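Long-range contacts in Per a 4 allergen (PDB 3EBW), which is a major cockroach allergen with a lipocalin-like beta barrel and probably binds small hydrophobic ligands: residues A[103-109]-A[120-126]; A[79-83]-A[93-97]; A[23-29]-A[152-157]. The contacts are given in a common frame with arbitrary orientation. Residue numbers count along the deposited sequence, not the author numbering.

Overall arrangement
From the N terminus, strand 20-27 supplies the first half of contact 3, whose partner, 152-157, comes only after the rest of the barrel has been built and helix 132-142 has passed. The long loop that contact 3 closes encloses the other two, which follow one another without crossing: contact 2 closes the hairpin of strands 80-83 and 93-100, then contact 1 joins strand 106-112 to strand 119-125. All three belong to one antiparallel sheet. Contacts 1 and 2 meet where Ala109 lies beside Phe96 and Val108 packs on Met97. Contacts 1 and 3 meet where strand 119-125 runs along strand 20-27, while contacts 2 and 3, about 19 Å apart between centres, do not touch.

Contact 1 of 3, residues A[103-109]-A[120-126]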
loop_
_atom_site.group_PDB
_atom_site.type_symbol
_atom_site.label_atom_id
_atom_site.label_comp_id
_atom_site.label_asym_id
_atom_site.label_seq_id
_atom_site.Cartn_x
_atom_site.Cartn_y
_atom_site.Cartn_z
ATOM N N GLN A 103 -25.150 0.499 9.195
ATOM C CA GLN A 103 -25.499 -0.914 9.107
ATOM C C GLN A 103 -25.354 -1.589 7.754
ATOM O O GLN A 103 -26.276 -2.243 7.290
ATOM C CB GLN A 103 -26.908 -1.149 9.675
ATOM C CG GLN A 103 -26.862 -1.668 11.123
ATOM C CD GLN A 103 -28.208 -1.705 11.819
ATOM O OE1 GLN A 103 -29.132 -2.389 11.379
ATOM N NE2 GLN A 103 -28.322 -0.973 12.923
ATOM N N THR A 104 -24.182 -1.445 7.139
ATOM C CA THR A 104 -23.887 -2.049 5.841
ATOM C C THR A 104 -22.491 -1.659 5.351
ATOM O O THR A 104 -21.730 -2.509 4.901
ATOM C CB THR A 104 -24.923 -1.646 4.761
ATOM O OG1 THR A 104 -25.112 -2.749 3.879
ATOM C CG2 THR A 104 -24.439 -0.491 3.916
ATOM N N TYR A 105 -22.171 -0.368 5.437
ATOM C CA TYR A 105 -20.876 0.157 5.029
ATOM C C TYR A 105 -20.478 1.250 6.022
ATOM O O TYR A 105 -21.330 1.824 6.686
ATOM C CB TYR A 105 -20.952 0.736 3.624
ATOM C CG TYR A 105 -21.615 2.084 3.541
ATOM C CD1 TYR A 105 -22.996 2.213 3.643
ATOM C CD2 TYR A 105 -20.857 3.234 3.349
ATOM C CE1 TYR A 105 -23.611 3.455 3.551
ATOM C CE2 TYR A 105 -21.455 4.483 3.258
ATOM C CZ TYR A 105 -22.836 4.591 3.360
ATOM O OH TYR A 105 -23.428 5.836 3.278
ATOM N N SER A 106 -19.188 1.542 6.118
ATOM C CA SER A 106 -18.711 2.541 7.053
ATOM C C SER A 106 -17.349 3.053 6.667
ATOM O O SER A 106 -16.360 2.400 6.982
ATOM C CB SER A 106 -18.594 1.926 8.445
ATOM O OG SER A 106 -17.560 2.562 9.188
ATOM N N ILE A 107 -17.253 4.205 6.016
ATOM C CA ILE A 107 -15.921 4.674 5.672
ATOM C C ILE A 107 -15.395 5.741 6.667
ATOM O O ILE A 107 -15.892 6.850 6.743
ATOM C CB ILE A 107 -15.817 5.087 4.106
ATOM C CG1 ILE A 107 -15.320 6.501 3.940
ATOM C CG2 ILE A 107 -17.140 4.855 3.351
ATOM C CD1 ILE A 107 -13.884 6.657 4.243
ATOM N N VAL A 108 -14.398 5.334 7.458
ATOM C CA VAL A 108 -13.730 6.139 8.480
ATOM C C VAL A 108 -12.345 6.499 7.979
ATOM O O VAL A 108 -11.836 5.821 7.103
ATOM C CB VAL A 108 -13.561 5.332 9.793
ATOM C CG1 VAL A 108 -12.437 5.908 10.646
ATOM C CG2 VAL A 108 -14.819 5.379 10.587
ATOM N N ALA A 109 -11.718 7.534 8.537
ATOM C CA ALA A 109 -10.391 7.936 8.081
ATOM C C ALA A 109 -9.630 8.775 9.099
ATOM O O ALA A 109 -10.213 9.577 9.803
ATOM C CB ALA A 109 -10.500 8.695 6.764
ATOM N N LEU A 120 -5.260 7.924 5.871
ATOM C CA LEU A 120 -5.580 6.508 5.747
ATOM C C LEU A 120 -7.088 6.321 5.728
ATOM O O LEU A 120 -7.784 6.845 6.596
ATOM C CB LEU A 120 -4.994 5.712 6.931
ATOM C CG LEU A 120 -3.490 5.584 7.239
ATOM C CD1 LEU A 120 -2.758 4.959 6.083
ATOM C CD2 LEU A 120 -2.904 6.927 7.503
ATOM N N TYR A 121 -7.608 5.591 4.748
ATOM C CA TYR A 121 -9.056 5.332 4.725
ATOM C C TYR A 121 -9.315 3.875 5.068
ATOM O O TYR A 121 -8.558 3.011 4.670
ATOM C CB TYR A 121 -9.679 5.654 3.357
ATOM C CG TYR A 121 -9.675 7.126 3.032
ATOM C CD1 TYR A 121 -10.866 7.844 2.958
ATOM C CD2 TYR A 121 -8.479 7.803 2.830
ATOM C CE1 TYR A 121 -10.871 9.185 2.688
ATOM C CE2 TYR A 121 -8.468 9.143 2.565
ATOM C CZ TYR A 121 -9.671 9.840 2.489
ATOM O OH TYR A 121 -9.670 11.179 2.168
ATOM N N TRP A 122 -10.378 3.622 5.828
ATOM C CA TRP A 122 -10.751 2.273 6.234
ATOM C C TRP A 122 -12.217 2.070 5.854
ATOM O O TRP A 122 -13.094 2.799 6.299
ATOM C CB TRP A 122 -10.530 2.106 7.740
ATOM C CG TRP A 122 -9.070 2.134 8.163
ATOM C CD1 TRP A 122 -8.154 1.135 7.992
ATOM C CD2 TRP A 122 -8.362 3.204 8.832
ATOM N NE1 TRP A 122 -6.918 1.508 8.511
ATOM C CE2 TRP A 122 -7.023 2.770 9.028
ATOM C CE3 TRP A 122 -8.724 4.473 9.276
ATOM C CZ2 TRP A 122 -6.059 3.558 9.648
ATOM C CZ3 TRP A 122 -7.745 5.263 9.896
ATOM C CH2 TRP A 122 -6.430 4.796 10.070
ATOM N N ILE A 123 -12.480 1.104 4.988
ATOM C CA ILE A 123 -13.849 0.842 4.553
ATOM C C ILE A 123 -14.295 -0.332 5.401
ATOM O O ILE A 123 -13.592 -1.333 5.478
ATOM C CB ILE A 123 -13.893 0.509 3.013
ATOM C CG1 ILE A 123 -13.627 1.776 2.181
ATOM C CG2 ILE A 123 -15.255 0.002 2.620
ATOM C CD1 ILE A 123 -12.290 2.424 2.430
ATOM N N ALA A 124 -15.446 -0.206 6.056
ATOM C CA ALA A 124 -15.926 -1.261 6.960
ATOM C C ALA A 124 -17.370 -1.744 6.777
ATOM O O ALA A 124 -18.179 -1.106 6.126
ATOM C CB ALA A 124 -15.709 -0.804 8.410
ATOM N N SER A 125 -17.693 -2.885 7.369
ATOM C CA SER A 125 -19.036 -3.417 7.239
ATOM C C SER A 125 -19.416 -4.378 8.355
ATOM O O SER A 125 -18.548 -4.879 9.086
ATOM C CB SER A 125 -19.180 -4.125 5.895
ATOM O OG SER A 125 -20.450 -4.739 5.787
ATOM N N HIS A 126 -20.721 -4.625 8.491
ATOM C CA HIS A 126 -21.222 -5.550 9.506
ATOM C C HIS A 126 -21.130 -6.950 8.925
ATOM O O HIS A 126 -20.958 -7.928 9.645
ATOM C CB HIS A 126 -22.667 -5.215 9.882
ATOM C CG HIS A 126 -22.787 -4.096 10.869
ATOM N ND1 HIS A 126 -22.265 -4.170 12.140
ATOM C CD2 HIS A 126 -23.352 -2.869 10.762
ATOM C CE1 HIS A 126 -22.499 -3.035 12.777
ATOM N NE2 HIS A 126 -23.157 -2.230 11.963
#
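Strands 106-109 and 120-125 run antiparallel, 4.6 Å apart at closest approach and with directions 153° apart, so they are twisted relative to each other. Val108 and Trp122 bond reciprocally, Val108 N to Trp122 O at 3.1 Å and Trp122 N to Val108 O at 2.9 Å, and Ala124 N reaches Ser106 O at 2.9 Å. The two faces differ. On one, Ala109 forms a hollow that the Tyr121 ring fills: Ala109 CB lies over the ring face, 4.1 Å from its centroid in a CH-pi contact, while Ile107 CD1 closes on the ring edge, 3.5 Å from Tyr121 CD1. Ile123 sits beside Ile107, and both touch helix 132-142. On the other face the indole of Trp122 leans against Val108, CG1 to CE3 4.2 Å, whereas Ser106 and Ala124 make a low step, with Ser106 OG turned to Tyr18. Ahead of strand 106-109, Thr104 O accepts from Ser125 OG at 2.7 Å, and the His126 ring edge abuts Gln103 CA, 3.3 Å from CD2. A twisted pair with one face under the helix and the other, where Trp122 approaches a bound PE4, probably toward the barrel cavity is characteristic of the lipocalin fold.

Contact 2 of 3, residues A[79-83]-A[93-97]; sequences DTFDI and STYFM. Unlike the reference sequence in segment 79-83: Asp79 (reference Asn).
Phe81, Tyr95 and Met97 (a selenomethionine) carry the most surface buried between two antiparallel strands, 80-83 and 93-97, whose axes approach to 4.8 Å with directions 151° apart. The backbone is extended throughout the strands. Phe81 pairs with Tyr95 and Ile83 with Ser93 as hydrogen-bonded pairs; Thr80 faces Phe96 and Asp82 faces Thr94 as non-hydrogen-bonded pairs, each with CA atoms 4.5 Å apart. Phe81 N donates to Tyr95 O at 2.9 Å and Tyr95 N returns to Phe81 O at 3.0 Å. Met97 N to Asp79 O and Ile83 N to Ser93 O, both 3.0 Å, extend the pattern on either side of that pair.

Phe81 takes chi1 p and chi2 -90°, which brings its ring under Tyr95 CB, 4.0 Å from the ring centroid in a CH-pi contact. Tyr95, chi1 m and chi2 -89°, lays its ring at 25° to that of Phe81, slid aside so that the centroids stand 5.7 Å apart. Ile83 CG1 meets Tyr95 CE2 at 3.7 Å. Met97, t then p then p, sends CE to 4.1 Å from Phe81 CE1. On the opposite face Thr80 CG2 touches Thr94 CG2 at 3.6 Å, and Thr94 OG1 bonds weakly to Asp82 OD1 at 3.3 Å.

This is a beta hairpin of the lipocalin barrel; its second strand continues to residue 100 and pairs with strand 106-112, whose Val108 packs against both Phe81 and Met97.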
loop_
_atom_site.group_PDB
_atom_site.type_symbol
_atom_site.label_atom_id
_atom_site.label_comp_id
_atom_site.label_asym_id
_atom_site.label_seq_id
_atom_site.Cartn_x
_atom_site.Cartn_y
_atom_site.Cartn_z
ATOM N N ASP A 79 -19.106 14.952 12.822
ATOM C CA ASP A 79 -18.570 13.943 11.900
ATOM C C ASP A 79 -17.141 13.571 12.319
ATOM O O ASP A 79 -16.259 13.391 11.482
ATOM C CB ASP A 79 -18.543 14.507 10.493
ATOM C CG ASP A 79 -17.575 15.682 10.355
ATOM O OD1 ASP A 79 -17.012 16.131 11.376
ATOM O OD2 ASP A 79 -17.378 16.160 9.215
ATOM N N THR A 80 -16.921 13.453 13.624
ATOM C CA THR A 80 -15.600 13.156 14.151
ATOM C C THR A 80 -15.713 12.336 15.404
ATOM O O THR A 80 -16.675 12.479 16.120
ATOM C CB THR A 80 -14.887 14.476 14.489
ATOM O OG1 THR A 80 -14.203 14.939 13.324
ATOM C CG2 THR A 80 -13.933 14.323 15.661
ATOM N N PHE A 81 -14.769 11.440 15.663
ATOM C CA PHE A 81 -14.836 10.715 16.923
ATOM C C PHE A 81 -13.450 10.479 17.454
ATOM O O PHE A 81 -12.521 10.318 16.690
ATOM C CB PHE A 81 -15.636 9.407 16.819
ATOM C CG PHE A 81 -15.053 8.379 15.904
ATOM C CD1 PHE A 81 -15.403 8.355 14.562
ATOM C CD2 PHE A 81 -14.221 7.379 16.399
ATOM C CE1 PHE A 81 -14.937 7.346 13.738
ATOM C CE2 PHE A 81 -13.756 6.376 15.580
ATOM C CZ PHE A 81 -14.112 6.356 14.253
ATOM N N ASP A 82 -13.288 10.517 18.767
ATOM C CA ASP A 82 -11.974 10.305 19.341
ATOM C C ASP A 82 -11.885 8.947 20.055
ATOM O O ASP A 82 -12.903 8.360 20.449
ATOM C CB ASP A 82 -11.627 11.446 20.303
ATOM C CG ASP A 82 -11.729 12.852 19.640
ATOM O OD1 ASP A 82 -10.973 13.775 20.056
ATOM O OD2 ASP A 82 -12.572 13.044 18.712
ATOM N N ILE A 83 -10.664 8.434 20.184
ATOM C CA ILE A 83 -10.429 7.178 20.852
ATOM C C ILE A 83 -9.457 7.433 21.980
ATOM O O ILE A 83 -8.509 8.204 21.834
ATOM C CB ILE A 83 -9.871 6.161 19.898
ATOM C CG1 ILE A 83 -10.840 6.035 18.719
ATOM C CG2 ILE A 83 -9.653 4.821 20.611
ATOM C CD1 ILE A 83 -12.128 5.338 18.985
ATOM N N SER A 93 -6.305 9.778 19.858
ATOM C CA SER A 93 -6.329 9.940 18.404
ATOM C C SER A 93 -7.708 10.413 17.919
ATOM O O SER A 93 -8.720 10.044 18.505
ATOM C CB SER A 93 -5.961 8.629 17.723
ATOM O OG SER A 93 -6.878 7.617 18.084
ATOM N N THR A 94 -7.746 11.241 16.869
ATOM C CA THR A 94 -9.015 11.737 16.305
ATOM C C THR A 94 -9.200 11.181 14.908
ATOM O O THR A 94 -8.282 11.192 14.135
ATOM C CB THR A 94 -9.058 13.276 16.205
ATOM O OG1 THR A 94 -8.939 13.839 17.510
ATOM C CG2 THR A 94 -10.372 13.743 15.595
ATOM N N TYR A 95 -10.408 10.718 14.610
ATOM C CA TYR A 95 -10.786 10.122 13.328
ATOM C C TYR A 95 -12.031 10.801 12.728
ATOM O O TYR A 95 -12.970 11.163 13.460
ATOM C CB TYR A 95 -11.115 8.647 13.543
ATOM C CG TYR A 95 -9.958 7.836 14.036
ATOM C CD1 TYR A 95 -9.081 7.245 13.136
ATOM C CD2 TYR A 95 -9.736 7.659 15.389
ATOM C CE1 TYR A 95 -8.010 6.492 13.572
ATOM C CE2 TYR A 95 -8.673 6.916 15.841
ATOM C CZ TYR A 95 -7.812 6.331 14.931
ATOM O OH TYR A 95 -6.756 5.560 15.355
ATOM N N PHE A 96 -12.050 10.940 11.404
ATOM C CA PHE A 96 -13.160 11.564 10.674
ATOM C C PHE A 96 -14.116 10.531 10.125
ATOM O O PHE A 96 -13.699 9.600 9.498
ATOM C CB PHE A 96 -12.615 12.400 9.523
ATOM C CG PHE A 96 -11.769 13.532 9.976
ATOM C CD1 PHE A 96 -12.255 14.833 9.950
ATOM C CD2 PHE A 96 -10.510 13.297 10.520
ATOM C CE1 PHE A 96 -11.492 15.876 10.471
ATOM C CE2 PHE A 96 -9.747 14.330 11.040
ATOM C CZ PHE A 96 -10.238 15.622 11.015
HETATM N N MSE A 97 -15.408 10.698 10.355
HETATM C CA MSE A 97 -16.378 9.758 9.847
HETATM C C MSE A 97 -16.734 10.237 8.463
HETATM O O MSE A 97 -17.606 11.069 8.317
HETATM C CB MSE A 97 -17.616 9.776 10.711
HETATM C CG MSE A 97 -18.690 8.878 10.204
HETATM SE SE MSE A 97 -18.022 7.073 10.073
HETATM C CE MSE A 97 -18.457 6.438 11.859
#

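Contact 3 of 3, residues A[23-29]-A[152-157]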
loop_
_atom_site.group_PDB
_atom_site.type_symbol
_atom_site.label_atom_id
_atom_site.label_comp_id
_atom_site.label_asym_id
_atom_site.label_seq_id
_atom_site.Cartn_x
_atom_site.Cartn_y
_atom_site.Cartn_z
ATOM N N TYR A 23 -16.342 -5.158 10.298
ATOM C CA TYR A 23 -15.207 -5.836 9.687
ATOM C C TYR A 23 -14.506 -4.884 8.711
ATOM O O TYR A 23 -15.152 -4.177 7.933
ATOM C CB TYR A 23 -15.659 -7.104 8.943
ATOM C CG TYR A 23 -16.254 -8.164 9.845
ATOM C CD1 TYR A 23 -15.503 -8.761 10.853
ATOM C CD2 TYR A 23 -17.592 -8.530 9.724
ATOM C CE1 TYR A 23 -16.084 -9.686 11.715
ATOM C CE2 TYR A 23 -18.174 -9.453 10.584
ATOM C CZ TYR A 23 -17.424 -10.017 11.567
ATOM O OH TYR A 23 -18.035 -10.897 12.415
ATOM N N GLU A 24 -13.183 -4.856 8.769
ATOM C CA GLU A 24 -12.421 -3.991 7.878
ATOM C C GLU A 24 -12.270 -4.707 6.534
ATOM O O GLU A 24 -11.521 -5.661 6.427
ATOM C CB GLU A 24 -11.057 -3.684 8.497
ATOM C CG GLU A 24 -10.166 -2.819 7.647
ATOM C CD GLU A 24 -9.047 -2.186 8.458
ATOM O OE1 GLU A 24 -8.073 -1.697 7.853
ATOM O OE2 GLU A 24 -9.145 -2.171 9.708
ATOM N N LEU A 25 -12.997 -4.259 5.518
ATOM C CA LEU A 25 -12.934 -4.918 4.224
ATOM C C LEU A 25 -11.918 -4.374 3.233
ATOM O O LEU A 25 -11.425 -5.117 2.391
ATOM C CB LEU A 25 -14.315 -4.945 3.601
ATOM C CG LEU A 25 -15.337 -5.604 4.525
ATOM C CD1 LEU A 25 -16.657 -5.837 3.756
ATOM C CD2 LEU A 25 -14.762 -6.905 5.093
ATOM N N PHE A 26 -11.621 -3.082 3.310
ATOM C CA PHE A 26 -10.613 -2.482 2.449
ATOM C C PHE A 26 -9.910 -1.457 3.305
ATOM O O PHE A 26 -10.479 -0.990 4.284
ATOM C CB PHE A 26 -11.241 -1.797 1.249
ATOM C CG PHE A 26 -12.055 -2.702 0.411
ATOM C CD1 PHE A 26 -13.291 -3.132 0.844
ATOM C CD2 PHE A 26 -11.586 -3.137 -0.814
ATOM C CE1 PHE A 26 -14.055 -3.988 0.062
ATOM C CE2 PHE A 26 -12.336 -3.988 -1.601
ATOM C CZ PHE A 26 -13.570 -4.418 -1.169
ATOM N N ARG A 27 -8.683 -1.108 2.946
ATOM C CA ARG A 27 -7.931 -0.130 3.714
ATOM C C ARG A 27 -6.837 0.467 2.854
ATOM O O ARG A 27 -6.382 -0.157 1.898
ATOM C CB ARG A 27 -7.262 -0.786 4.921
ATOM C CG ARG A 27 -6.122 -1.721 4.522
ATOM C CD ARG A 27 -5.213 -2.110 5.666
ATOM N NE ARG A 27 -5.552 -3.416 6.227
ATOM C CZ ARG A 27 -4.688 -4.419 6.379
ATOM N NH1 ARG A 27 -3.419 -4.283 6.014
ATOM N NH2 ARG A 27 -5.098 -5.567 6.894
ATOM N N THR A 28 -6.418 1.676 3.195
ATOM C CA THR A 28 -5.326 2.313 2.491
ATOM C C THR A 28 -4.133 1.499 2.958
ATOM O O THR A 28 -3.948 1.320 4.161
ATOM C CB THR A 28 -5.129 3.771 2.956
ATOM O OG1 THR A 28 -6.105 4.609 2.334
ATOM C CG2 THR A 28 -3.718 4.267 2.625
ATOM N N PRO A 29 -3.325 0.976 2.025
ATOM C CA PRO A 29 -2.133 0.173 2.328
ATOM C C PRO A 29 -1.203 0.991 3.203
ATOM O O PRO A 29 -1.040 2.172 2.962
ATOM C CB PRO A 29 -1.515 -0.054 0.955
ATOM C CG PRO A 29 -2.668 0.017 0.032
ATOM C CD PRO A 29 -3.480 1.156 0.576
HETATM N N MSE A 152 -7.471 0.666 -3.159
HETATM C CA MSE A 152 -6.922 0.261 -1.879
HETATM C C MSE A 152 -6.961 -1.242 -1.617
HETATM O O MSE A 152 -7.686 -1.988 -2.270
HETATM C CB MSE A 152 -7.624 1.019 -0.767
HETATM C CG MSE A 152 -9.101 1.056 -0.913
HETATM SE SE MSE A 152 -9.786 2.580 0.011
HETATM C CE MSE A 152 -11.629 2.379 -0.551
ATOM N N GLU A 153 -6.174 -1.651 -0.629
ATOM C CA GLU A 153 -5.988 -3.047 -0.228
ATOM C C GLU A 153 -7.122 -3.796 0.495
ATOM O O GLU A 153 -7.483 -3.463 1.619
ATOM C CB GLU A 153 -4.716 -3.110 0.628
ATOM C CG GLU A 153 -4.174 -4.471 0.938
ATOM C CD GLU A 153 -2.953 -4.382 1.833
ATOM O OE1 GLU A 153 -3.104 -4.278 3.068
ATOM O OE2 GLU A 153 -1.825 -4.392 1.313
ATOM N N PRO A 154 -7.673 -4.844 -0.135
ATOM C CA PRO A 154 -8.754 -5.644 0.452
ATOM C C PRO A 154 -8.216 -6.483 1.605
ATOM O O PRO A 154 -7.048 -6.834 1.606
ATOM C CB PRO A 154 -9.215 -6.488 -0.712
ATOM C CG PRO A 154 -7.959 -6.709 -1.462
ATOM C CD PRO A 154 -7.320 -5.350 -1.472
ATOM N N VAL A 155 -9.060 -6.766 2.599
ATOM C CA VAL A 155 -8.667 -7.547 3.769
ATOM C C VAL A 155 -9.650 -8.691 3.999
ATOM O O VAL A 155 -10.853 -8.471 4.122
ATOM C CB VAL A 155 -8.683 -6.708 5.043
ATOM C CG1 VAL A 155 -8.350 -7.578 6.215
ATOM C CG2 VAL A 155 -7.717 -5.548 4.957
ATOM N N ASP A 156 -9.148 -9.916 4.069
ATOM C CA ASP A 156 -10.034 -11.051 4.290
ATOM C C ASP A 156 -10.391 -11.260 5.760
ATOM O O ASP A 156 -9.604 -10.958 6.660
ATOM C CB ASP A 156 -9.425 -12.329 3.704
ATOM C CG ASP A 156 -9.708 -12.476 2.221
ATOM O OD1 ASP A 156 -10.903 -12.535 1.858
ATOM O OD2 ASP A 156 -8.750 -12.529 1.418
ATOM N N GLN A 157 -11.594 -11.774 5.989
ATOM C CA GLN A 157 -12.083 -12.031 7.337
ATOM C C GLN A 157 -12.535 -13.486 7.462
ATOM O O GLN A 157 -13.674 -13.822 7.151
ATOM C CB GLN A 157 -13.251 -11.086 7.661
ATOM C CG GLN A 157 -12.899 -9.602 7.655
ATOM C CD GLN A 157 -11.890 -9.240 8.741
ATOM O OE1 GLN A 157 -11.482 -10.086 9.528
ATOM N NE2 GLN A 157 -11.485 -7.983 8.779
#
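The C-terminal closure of the lipocalin barrel probably lies here: strand 153-154, which follows the helix, pairs antiparallel with strand 20-27, the first long strand. Leu25 and Phe26 both face Ile123 of strand 119-125, forming a classic beta bulge. The segment pairing is short: Val155 N donates to Leu25 O at 2.9 Å, Arg27 N to Glu153 O at 3.0 Å, and Glu153 N returns weakly to Arg27 O at 2.9 Å. Between these, Phe26 lies opposite Pro154 as a non-hydrogen-bonded pair, CA atoms 4.2 Å apart, with Phe26 CE2 4.1 Å from Pro154 CB; Phe26 CB also meets CG of the selenomethionine Met152 at 4.2 Å. At the far end, Tyr23 CB touches Gln157 CG at 3.9 Å, and Gln157 NE2, less certain in position, makes a weak hydrogen bond to Glu24 O at 3.3 Å, while its OE1 accepts from Glu40 N.

On the other face Arg27, chi1 p, bends back across the pair. Salt bridges run from its NH1 to Glu153 OE1 at 3.0 Å and from its NE to Glu24 OE1, an oxygen of less certain position, at 3.5 Å; NH2 donates to Phe36 O. Glu153 OE1 lies well out of the guanidinium plane, so that link is one of charge alone. Arg27 thus offsets an acidic cluster that includes Glu33 and Glu40, and Glu153 is shared with Trp76 N of the second subunit, while the Cys39-Cys160 disulfide ties this C-terminal region covalently.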